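Local coordinates for hemin ABC transporter, periplasmic hemin-binding protein HutB (Vibrio cholerae, PDB 5KHL), which probably captures heme in the periplasm and delivers it to the membrane components of an ABC importer, at residues A[131-134]-A[135-139]; A[199-202]-A[203-206]. One frame throughout, in Å; residues are numbered along the deposited sequence.

Interaction 1 comes first along the chain and lies midway in helix 125-143, the long helix that leads from the lobe with the parallel sheet to the lobe with the mixed sheet. Interaction 2 follows in the second lobe, where helix 197-203 ends and the chain turns toward strand 207-210 of the mixed sheet. The centres of interaction 1 and interaction 2 are about 31 Å apart and their nearest atoms about 20 Å, so they do not touch. Two lobes bridged by one helix make the fold known from binding proteins for siderophores, heme and vitamin B12. Interaction 1 thus belongs to the connector, whereas interaction 2 belongs to the packing within one lobe.

Interaction 1: residues A[131-134]-A[135-139]; sequences KENV and QQQIN
Gln-137 N donates to Asn-133 O at 2.8 Å with an almost straight N-H...O angle of 170°. One residue earlier, Gln-136 N bonds to Glu-132 O at 2.9 Å, and Gln-135 N bonds to Lys-131 O. The bond from Ile-138 N to Val-134 O is longer, at 3.2 Å. On the Asn-133 and Gln-137 pair the two side-chain amides approach with their planes 29° apart, and Asn-133 OD1 comes within 2.9 Å of Gln-137 NE2. Asn-133 has CG anti to its own N (chi1 -177°), which swings the amide forward along the helix, while Gln-137 runs back along the helix as an extended chain, its CG 3.4 Å from Asn-133 O. Lys-131 instead sends its ammonium to Asp-115, a salt bridge to helix 107-120. On the buried side, Ile-138 CG1 presses on Val-134 O at 3.0 Å, and its CD1 meets Val-134 CG1 at 4.2 Å. Val-134 also touches Leu-110 and Leu-256, which places it between helices 107-120 and 256-269, and Ile-138 packs on Leu-259 of the latter. Regular i to i+4 bonding, with Val-134 and Ile-138 buried and Glu-132, Asn-133 and Gln-136 exposed, is that of an amphipathic alpha-helix, here the lobe-connecting helix of a helical-backbone periplasmic binding protein.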
loop_
_atom_site.group_PDB
_atom_site.type_symbol
_atom_site.label_atom_id
_atom_site.label_comp_id
_atom_site.label_asym_id
_atom_site.label_seq_id
_atom_site.Cartn_x
_atom_site.Cartn_y
_atom_site.Cartn_z
ATOM N N LYS A 131 -6.284 8.559 -14.085
ATOM C CA LYS A 131 -6.883 7.234 -14.125
ATOM C C LYS A 131 -6.431 6.539 -15.394
ATOM O O LYS A 131 -6.205 5.332 -15.408
ATOM C CB LYS A 131 -8.405 7.307 -14.053
ATOM C CG LYS A 131 -8.932 7.987 -12.798
ATOM C CD LYS A 131 -10.327 7.498 -12.437
ATOM C CE LYS A 131 -11.357 7.989 -13.411
ATOM N NZ LYS A 131 -12.681 7.508 -12.995
ATOM N N GLU A 132 -6.261 7.325 -16.448
ATOM C CA GLU A 132 -5.771 6.802 -17.710
ATOM C C GLU A 132 -4.359 6.271 -17.594
ATOM O O GLU A 132 -4.073 5.192 -18.099
ATOM C CB GLU A 132 -5.821 7.866 -18.806
ATOM C CG GLU A 132 -7.188 8.039 -19.418
ATOM C CD GLU A 132 -7.230 9.220 -20.358
ATOM O OE1 GLU A 132 -6.149 9.577 -20.881
ATOM O OE2 GLU A 132 -8.327 9.796 -20.565
ATOM N N ASN A 133 -3.468 7.019 -16.952
ATOM C CA ASN A 133 -2.125 6.501 -16.766
ATOM C C ASN A 133 -2.180 5.238 -15.933
ATOM O O ASN A 133 -1.493 4.255 -16.231
ATOM C CB ASN A 133 -1.198 7.514 -16.103
ATOM C CG ASN A 133 0.238 6.994 -15.983
ATOM O OD1 ASN A 133 0.874 7.107 -14.930
ATOM N ND2 ASN A 133 0.749 6.414 -17.072
ATOM N N VAL A 134 -3.028 5.263 -14.907
ATOM C CA VAL A 134 -3.162 4.119 -14.024
ATOM C C VAL A 134 -3.555 2.867 -14.791
ATOM O O VAL A 134 -2.975 1.786 -14.580
ATOM C CB VAL A 134 -4.193 4.376 -12.913
ATOM C CG1 VAL A 134 -4.695 3.066 -12.345
ATOM C CG2 VAL A 134 -3.578 5.230 -11.815
ATOM N N GLN A 135 -4.514 3.015 -15.699
ATOM C CA GLN A 135 -4.961 1.880 -16.502
ATOM C C GLN A 135 -3.888 1.451 -17.504
ATOM O O GLN A 135 -3.600 0.264 -17.625
ATOM C CB GLN A 135 -6.276 2.198 -17.225
ATOM C CG GLN A 135 -7.193 0.989 -17.311
ATOM C CD GLN A 135 -7.804 0.610 -15.960
ATOM O OE1 GLN A 135 -8.567 1.379 -15.383
ATOM N NE2 GLN A 135 -7.476 -0.580 -15.462
ATOM N N GLN A 136 -3.284 2.409 -18.203
ATOM C CA GLN A 136 -2.120 2.117 -19.056
ATOM C C GLN A 136 -1.028 1.304 -18.352
ATOM O O GLN A 136 -0.563 0.308 -18.909
ATOM C CB GLN A 136 -1.481 3.405 -19.583
ATOM C CG GLN A 136 -2.342 4.255 -20.485
ATOM C CD GLN A 136 -1.559 5.391 -21.108
ATOM O OE1 GLN A 136 -2.133 6.368 -21.608
ATOM N NE2 GLN A 136 -0.232 5.270 -21.085
ATOM N N GLN A 137 -0.600 1.723 -17.152
ATOM C CA GLN A 137 0.422 0.954 -16.426
ATOM C C GLN A 137 -0.048 -0.457 -16.164
ATOM O O GLN A 137 0.744 -1.397 -16.228
ATOM C CB GLN A 137 0.779 1.591 -15.095
ATOM C CG GLN A 137 1.473 2.908 -15.167
ATOM C CD GLN A 137 1.625 3.512 -13.788
ATOM O OE1 GLN A 137 2.378 3.014 -12.951
ATOM N NE2 GLN A 137 0.891 4.584 -13.535
ATOM N N ILE A 138 -1.338 -0.588 -15.849
ATOM C CA ILE A 138 -1.908 -1.870 -15.479
ATOM C C ILE A 138 -1.944 -2.762 -16.702
ATOM O O ILE A 138 -1.617 -3.939 -16.625
ATOM C CB ILE A 138 -3.306 -1.710 -14.863
ATOM C CG1 ILE A 138 -3.177 -1.003 -13.499
ATOM C CG2 ILE A 138 -4.000 -3.059 -14.760
ATOM C CD1 ILE A 138 -4.357 -1.127 -12.557
ATOM N N ASN A 139 -2.295 -2.177 -17.842
ATOM C CA ASN A 139 -2.303 -2.900 -19.115
ATOM C C ASN A 139 -0.885 -3.274 -19.545
ATOM O O ASN A 139 -0.634 -4.410 -19.971
ATOM C CB ASN A 139 -2.997 -2.068 -20.201
ATOM C CG ASN A 139 -4.506 -1.959 -19.988
ATOM O OD1 ASN A 139 -5.170 -2.939 -19.656
ATOM N ND2 ASN A 139 -5.046 -0.758 -20.172
#

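Interaction 2: residues A[199-202]-A[203-206]; sequences SMIE and MQPD
The contact between 199-202 and 203-206 is a helix C-terminus, the last turn of helix 197-203 folding into the loop that enters strand 207-210. The helix forms the crossover of a beta-alpha-beta unit, leading from edge strand 192-194 to the parallel strand 207-210 in the mixed sheet of the second lobe. Met-203 N closes a regular turn onto Ser-199 O at 2.7 Å. Gln-204 then stops the helix: its backbone takes the left-handed conformation, with phi at +47°, and its N makes a longer bond to Met-200 O at 3.2 Å. Next comes Pro-205, whose N has no hydrogen to give, so the turn cannot finish with the extra bond of a Schellman motif; its CD lies 3.6 Å from Met-200 O instead. Met-203 runs back along the helix, CG packed against Ser-199 O at 3.1 Å and CE against Ser-199 CB at 3.8 Å, and also touches Leu-153 of strand 152-156 and Pro-184. Pro-205 and Met-200 lean on that strand too, at Leu-153 and Leu-155. The side chain of Gln-204, bent at chi2 (-67°), hooks back to the helix end that its own backbone leaves. Its amide nitrogen, NE2, bonds to Ala-233 O outside the turn. Within it, Gln-204 NE2 gives a hydrogen to Ile-201 O at 2.6 Å, landing on a lone pair in the carbonyl plane, while Gln-204 N reaches the same oxygen only weakly.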
loop_
_atom_site.group_PDB
_atom_site.type_symbol
_atom_site.label_atom_id
_atom_site.label_comp_id
_atom_site.label_asym_id
_atom_site.label_seq_id
_atom_site.Cartn_x
_atom_site.Cartn_y
_atom_site.Cartn_z
ATOM N N SER A 199 2.911 -25.676 4.036
ATOM C CA SER A 199 2.266 -24.980 2.927
ATOM C C SER A 199 3.316 -24.283 2.065
ATOM O O SER A 199 3.250 -24.336 0.838
ATOM C CB SER A 199 1.241 -23.964 3.443
ATOM O OG SER A 199 0.226 -24.584 4.219
ATOM N N MET A 200 4.292 -23.648 2.724
ATOM C CA MET A 200 5.352 -22.936 2.026
ATOM C C MET A 200 6.171 -23.887 1.178
ATOM O O MET A 200 6.411 -23.627 -0.008
ATOM C CB MET A 200 6.259 -22.199 2.996
ATOM C CG MET A 200 7.135 -21.185 2.273
ATOM S SD MET A 200 8.319 -20.406 3.368
ATOM C CE MET A 200 7.235 -19.514 4.472
ATOM N N ILE A 201 6.598 -24.986 1.780
ATOM C CA ILE A 201 7.255 -26.043 1.024
ATOM C C ILE A 201 6.391 -26.494 -0.165
ATOM O O ILE A 201 6.887 -26.656 -1.283
ATOM C CB ILE A 201 7.549 -27.262 1.897
ATOM C CG1 ILE A 201 8.480 -26.904 3.049
ATOM C CG2 ILE A 201 8.171 -28.352 1.074
ATOM C CD1 ILE A 201 8.682 -28.071 4.020
ATOM N N GLU A 202 5.097 -26.680 0.089
ATOM C CA GLU A 202 4.174 -27.128 -0.941
ATOM C C GLU A 202 4.019 -26.111 -2.074
ATOM O O GLU A 202 4.013 -26.490 -3.249
ATOM C CB GLU A 202 2.802 -27.444 -0.325
ATOM C CG GLU A 202 1.804 -28.056 -1.302
ATOM C CD GLU A 202 2.406 -29.174 -2.154
ATOM O OE1 GLU A 202 2.044 -29.260 -3.350
ATOM O OE2 GLU A 202 3.228 -29.974 -1.646
ATOM N N MET A 203 3.912 -24.829 -1.715
ATOM C CA MET A 203 3.672 -23.749 -2.685
ATOM C C MET A 203 4.864 -23.457 -3.595
ATOM O O MET A 203 4.713 -22.864 -4.658
ATOM C CB MET A 203 3.272 -22.460 -1.964
ATOM C CG MET A 203 1.920 -22.524 -1.322
ATOM S SD MET A 203 1.639 -21.139 -0.217
ATOM C CE MET A 203 0.139 -21.669 0.631
ATOM N N GLN A 204 6.045 -23.868 -3.163
ATOM C CA GLN A 204 7.247 -23.758 -3.977
ATOM C C GLN A 204 7.465 -22.398 -4.670
ATOM O O GLN A 204 7.703 -22.354 -5.877
ATOM C CB GLN A 204 7.226 -24.866 -5.026
ATOM C CG GLN A 204 7.517 -26.241 -4.461
ATOM C CD GLN A 204 8.945 -26.362 -3.960
ATOM O OE1 GLN A 204 9.883 -26.485 -4.746
ATOM N NE2 GLN A 204 9.116 -26.312 -2.649
ATOM N N PRO A 205 7.403 -21.294 -3.905
ATOM C CA PRO A 205 7.560 -19.983 -4.546
ATOM C C PRO A 205 8.876 -19.853 -5.319
ATOM O O PRO A 205 9.908 -20.369 -4.878
ATOM C CB PRO A 205 7.539 -19.009 -3.362
ATOM C CG PRO A 205 8.029 -19.825 -2.203
ATOM C CD PRO A 205 7.455 -21.194 -2.430
ATOM N N ASP A 206 8.829 -19.186 -6.467
ATOM C CA ASP A 206 10.028 -18.857 -7.231
ATOM C C ASP A 206 10.646 -17.577 -6.691
ATOM O O ASP A 206 11.867 -17.359 -6.758
ATOM C CB ASP A 206 9.688 -18.702 -8.709
ATOM C CG ASP A 206 9.060 -19.953 -9.293
ATOM O OD1 ASP A 206 9.762 -20.980 -9.361
ATOM O OD2 ASP A 206 7.875 -19.910 -9.687
#